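Local coordinates for Tp0751 (Treponema pallidum, PDB 5JK2), which acts as an adhesin with a non-canonical lipocalin fold, mediating adhesion to extracellular matrix components and interactions with host cells, at residues Ser113-Glu119 with Val130-Val136. The protein carries 1 engineered substitution. Numbering follows the deposited sequence.
Sequences SIRRRLE and VRAVEDV
Residues 113-119 and 130-136 lie along the two arms of a β-hairpin, strands 115-122 and 127-135, adjacent in the eight-stranded antiparallel barrel of this lipocalin-like domain. The axes of the pieces 115-119 and 132-135 approach to 4.6 Å and run antiparallel, with 156° between their N-to-C directions. Arg115 faces Asp135 and Arg117 faces Val133 as hydrogen-bonded pairs; Arg116–Glu134 and Leu118–Ala132 are non-hydrogen-bonded pairs. At the centre both bonds of the pair are well formed, Arg117 N to Val133 O at 2.8 Å and Val133 N to Arg117 O at 2.9 Å. Towards the ends, Arg115 N reaches Asp135 O at 3.2 Å and Glu119 N reaches Arg131 O at 2.8 Å, each with a weak return bond.

Asp135, which buries the most surface, takes a t chi1 and receives two arginines on one face: its OD2 lies 3.1 Å from Arg117 NH2 and, in a long salt bridge, 3.6 Å from Arg115 NE. On the face carrying Glu134, that residue folds back (chi1 and chi2 both m), so that OE1 meets Arg116 NE at a very short 2.3 Å; Arg116 also engages Glu88 and the ring of Phe81. Further along this face, Leu118 CD1 packs 3.8 Å from Ala132 CB, and Leu118 CG lies 3.9 Å from Val130 CG1. Alternation thus gives each face its own cross-strand ion pairing, and the arginine-rich strand has its charge partly balanced by consecutive acids of its neighbour.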
ATOM      1  N   SER A 113     -11.057  -3.383  17.229  1.00 27.29           N
ATOM      2  CA  SER A 113     -11.133  -4.834  17.113  1.00 30.56           C
ATOM      3  C   SER A 113     -10.763  -5.305  15.713  1.00 31.35           C
ATOM      4  O   SER A 113     -10.193  -6.382  15.537  1.00 36.85           O
ATOM      5  CB  SER A 113     -12.541  -5.314  17.455  1.00 29.82           C
ATOM      6  OG  SER A 113     -13.052  -4.625  18.580  1.00 29.85           O
ATOM      7  N   ILE A 114     -11.091  -4.482  14.725  1.00 25.21           N
ATOM      8  CA  ILE A 114     -10.898  -4.835  13.329  1.00 21.89           C
ATOM      9  C   ILE A 114      -9.627  -4.194  12.789  1.00 19.60           C
ATOM     10  O   ILE A 114      -9.468  -2.974  12.817  1.00 24.31           O
ATOM     11  CB  ILE A 114     -12.109  -4.407  12.486  1.00 25.46           C
ATOM     12  CG1 ILE A 114     -13.363  -5.160  12.949  1.00 24.23           C
ATOM     13  CG2 ILE A 114     -11.848  -4.657  11.001  1.00 25.64           C
ATOM     14  CD1 ILE A 114     -14.648  -4.506  12.558  1.00 32.87           C
ATOM     15  N   ARG A 115      -8.739  -5.040  12.285  1.00 20.37           N
ATOM     16  CA  ARG A 115      -7.441  -4.618  11.796  1.00 22.49           C
ATOM     17  C   ARG A 115      -7.200  -5.270  10.442  1.00 21.58           C
ATOM     18  O   ARG A 115      -8.032  -6.041   9.974  1.00 33.89           O
ATOM     19  CB  ARG A 115      -6.357  -4.994  12.808  1.00 32.20           C
ATOM     20  CG  ARG A 115      -6.653  -4.472  14.207  1.00 32.75           C
ATOM     21  CD  ARG A 115      -5.394  -4.183  15.004  1.00 34.04           C
ATOM     22  NE  ARG A 115      -4.595  -5.381  15.232  1.00 52.81           N
ATOM     23  CZ  ARG A 115      -3.482  -5.410  15.958  1.00 49.21           C
ATOM     24  NH1 ARG A 115      -2.819  -6.548  16.110  1.00 44.89           N
ATOM     25  NH2 ARG A 115      -3.028  -4.303  16.531  1.00 47.63           N
ATOM     26  N   ARG A 116      -6.074  -4.959   9.810  1.00 23.68           N
ATOM     27  CA  ARG A 116      -5.794  -5.481   8.477  1.00 27.14           C
ATOM     28  C   ARG A 116      -4.295  -5.540   8.190  1.00 30.59           C
ATOM     29  O   ARG A 116      -3.592  -4.535   8.306  1.00 28.35           O
ATOM     30  CB  ARG A 116      -6.498  -4.623   7.425  1.00 25.02           C
ATOM     31  CG  ARG A 116      -6.370  -5.136   6.001  1.00 21.26           C
ATOM     32  CD  ARG A 116      -7.302  -4.396   5.063  1.00 25.53           C
ATOM     33  NE  ARG A 116      -8.696  -4.773   5.280  1.00 22.44           N
ATOM     34  CZ  ARG A 116      -9.738  -4.109   4.793  1.00 19.25           C
ATOM     35  NH1 ARG A 116      -9.554  -3.021   4.056  1.00 21.24           N
ATOM     36  NH2 ARG A 116     -10.968  -4.532   5.044  1.00 23.82           N
ATOM     37  N   ARG A 117      -3.818  -6.725   7.819  1.00 27.41           N
ATOM     38  CA  ARG A 117      -2.419  -6.922   7.451  1.00 22.31           C
ATOM     39  C   ARG A 117      -2.232  -6.800   5.950  1.00 22.14           C
ATOM     40  O   ARG A 117      -3.039  -7.309   5.173  1.00 24.65           O
ATOM     41  CB  ARG A 117      -1.926  -8.288   7.922  1.00 31.99           C
ATOM     42  CG  ARG A 117      -1.900  -8.424   9.425  1.00 44.02           C
ATOM     43  CD  ARG A 117      -1.190  -9.689   9.877  1.00 52.43           C
ATOM     44  NE  ARG A 117      -0.754  -9.588  11.269  1.00 65.32           N
ATOM     45  CZ  ARG A 117      -1.564  -9.682  12.320  1.00 69.61           C
ATOM     46  NH1 ARG A 117      -1.071  -9.573  13.547  1.00 72.61           N
ATOM     47  NH2 ARG A 117      -2.865  -9.878  12.151  1.00 67.02           N
ATOM     48  N   LEU A 118      -1.155  -6.134   5.552  1.00 26.15           N
ATOM     49  CA  LEU A 118      -0.882  -5.873   4.147  1.00 31.76           C
ATOM     50  C   LEU A 118       0.508  -6.364   3.768  1.00 28.50           C
ATOM     51  O   LEU A 118       1.436  -6.314   4.572  1.00 28.41           O
ATOM     52  CB  LEU A 118      -1.011  -4.375   3.849  1.00 38.49           C
ATOM     53  CG  LEU A 118      -1.994  -3.973   2.745  1.00 37.93           C
ATOM     54  CD1 LEU A 118      -3.415  -4.342   3.135  1.00 37.80           C
ATOM     55  CD2 LEU A 118      -1.890  -2.486   2.447  1.00 28.36           C
ATOM     56  N   GLU A 119       0.634  -6.842   2.535  1.00 30.49           N
ATOM     57  CA  GLU A 119       1.911  -7.307   2.011  1.00 30.44           C
ATOM     58  C   GLU A 119       2.186  -6.663   0.660  1.00 30.31           C
ATOM     59  O   GLU A 119       1.996  -7.278  -0.388  1.00 31.59           O
ATOM     60  CB  GLU A 119       1.918  -8.829   1.886  1.00 39.80           C
ATOM     61  CG  GLU A 119       1.742  -9.562   3.208  1.00 41.80           C
ATOM     62  CD  GLU A 119       2.931  -9.400   4.138  1.00 38.86           C
ATOM     63  OE1 GLU A 119       4.007  -8.968   3.671  1.00 44.23           O
ATOM     64  OE2 GLU A 119       2.789  -9.706   5.341  1.00 38.03           O
ATOM     65  N   VAL A 130      -0.347  -6.370  -4.086  1.00 24.77           N
ATOM     66  CA  VAL A 130      -0.835  -6.334  -2.713  1.00 29.42           C
ATOM     67  C   VAL A 130      -1.534  -7.627  -2.308  1.00 26.82           C
ATOM     68  O   VAL A 130      -2.268  -8.225  -3.093  1.00 28.26           O
ATOM     69  CB  VAL A 130      -1.818  -5.163  -2.501  1.00 26.69           C
ATOM     70  CG1 VAL A 130      -2.245  -5.078  -1.037  1.00 27.02           C
ATOM     71  CG2 VAL A 130      -1.189  -3.852  -2.943  1.00 31.30           C
ATOM     72  N   ARG A 131      -1.287  -8.039  -1.069  1.00 22.05           N
ATOM     73  CA  ARG A 131      -2.004  -9.136  -0.441  1.00 29.85           C
ATOM     74  C   ARG A 131      -2.533  -8.611   0.885  1.00 23.68           C
ATOM     75  O   ARG A 131      -1.784  -8.034   1.672  1.00 24.96           O
ATOM     76  CB  ARG A 131      -1.091 -10.356  -0.252  1.00 34.41           C
ATOM     77  CG  ARG A 131      -1.505 -11.354   0.835  1.00 36.70           C
ATOM     78  CD  ARG A 131      -2.637 -12.277   0.392  1.00 42.83           C
ATOM     79  NE  ARG A 131      -2.935 -13.286   1.411  1.00 53.31           N
ATOM     80  CZ  ARG A 131      -3.782 -14.301   1.252  1.00 50.80           C
ATOM     81  NH1 ARG A 131      -4.433 -14.463   0.107  1.00 48.40           N
ATOM     82  NH2 ARG A 131      -3.975 -15.158   2.244  1.00 47.98           N
ATOM     83  N   ALA A 132      -3.827  -8.800   1.118  1.00 26.79           N
ATOM     84  CA  ALA A 132      -4.473  -8.287   2.318  1.00 24.65           C
ATOM     85  C   ALA A 132      -5.079  -9.423   3.131  1.00 25.04           C
ATOM     86  O   ALA A 132      -5.557 -10.410   2.574  1.00 29.57           O
ATOM     87  CB  ALA A 132      -5.538  -7.269   1.951  1.00 31.22           C
ATOM     88  N   VAL A 133      -5.044  -9.276   4.451  1.00 26.76           N
ATOM     89  CA  VAL A 133      -5.576 -10.284   5.356  1.00 29.78           C
ATOM     90  C   VAL A 133      -6.223  -9.619   6.559  1.00 26.97           C
ATOM     91  O   VAL A 133      -5.563  -8.901   7.309  1.00 28.07           O
ATOM     92  CB  VAL A 133      -4.475 -11.248   5.841  1.00 26.32           C
ATOM     93  CG1 VAL A 133      -5.016 -12.202   6.904  1.00 28.57           C
ATOM     94  CG2 VAL A 133      -3.897 -12.015   4.667  1.00 29.73           C
ATOM     95  N   GLU A 134      -7.512  -9.872   6.755  1.00 31.28           N
ATOM     96  CA  GLU A 134      -8.225  -9.272   7.872  1.00 34.30           C
ATOM     97  C   GLU A 134      -7.799  -9.916   9.184  1.00 32.93           C
ATOM     98  O   GLU A 134      -7.201 -10.990   9.204  1.00 31.61           O
ATOM     99  CB  GLU A 134      -9.741  -9.396   7.689  1.00 37.57           C
ATOM    100  CG  GLU A 134     -10.386  -8.278   6.877  1.00 41.78           C
ATOM    101  CD  GLU A 134     -10.118  -6.900   7.448  1.00 33.85           C
ATOM    102  OE1 GLU A 134      -9.127  -6.268   7.035  1.00 37.74           O
ATOM    103  OE2 GLU A 134     -10.908  -6.441   8.301  1.00 29.34           O
ATOM    104  N   ASP A 135      -8.135  -9.242  10.275  1.00 30.99           N
ATOM    105  CA  ASP A 135      -7.764  -9.666  11.614  1.00 31.30           C
ATOM    106  C   ASP A 135      -8.766  -9.102  12.614  1.00 31.11           C
ATOM    107  O   ASP A 135      -8.513  -8.076  13.245  1.00 29.77           O
ATOM    108  CB  ASP A 135      -6.342  -9.202  11.947  1.00 40.20           C
ATOM    109  CG  ASP A 135      -5.957  -9.471  13.391  1.00 47.87           C
ATOM    110  OD1 ASP A 135      -6.475 -10.443  13.977  1.00 59.77           O
ATOM    111  OD2 ASP A 135      -5.136  -8.705  13.940  1.00 49.50           O
ATOM    112  N   VAL A 136      -9.919  -9.756  12.736  1.00 36.12           N
ATOM    113  CA  VAL A 136     -10.954  -9.307  13.666  1.00 43.34           C
ATOM    114  C   VAL A 136     -10.750  -9.956  15.035  1.00 41.87           C
ATOM    115  O   VAL A 136     -10.204 -11.056  15.129  1.00 48.56           O
ATOM    116  CB  VAL A 136     -12.369  -9.632  13.148  1.00 45.65           C
ATOM    117  CG1 VAL A 136     -12.657 -11.122  13.312  1.00 59.34           C
ATOM    118  CG2 VAL A 136     -13.409  -8.782  13.871  1.00 47.41           C
TER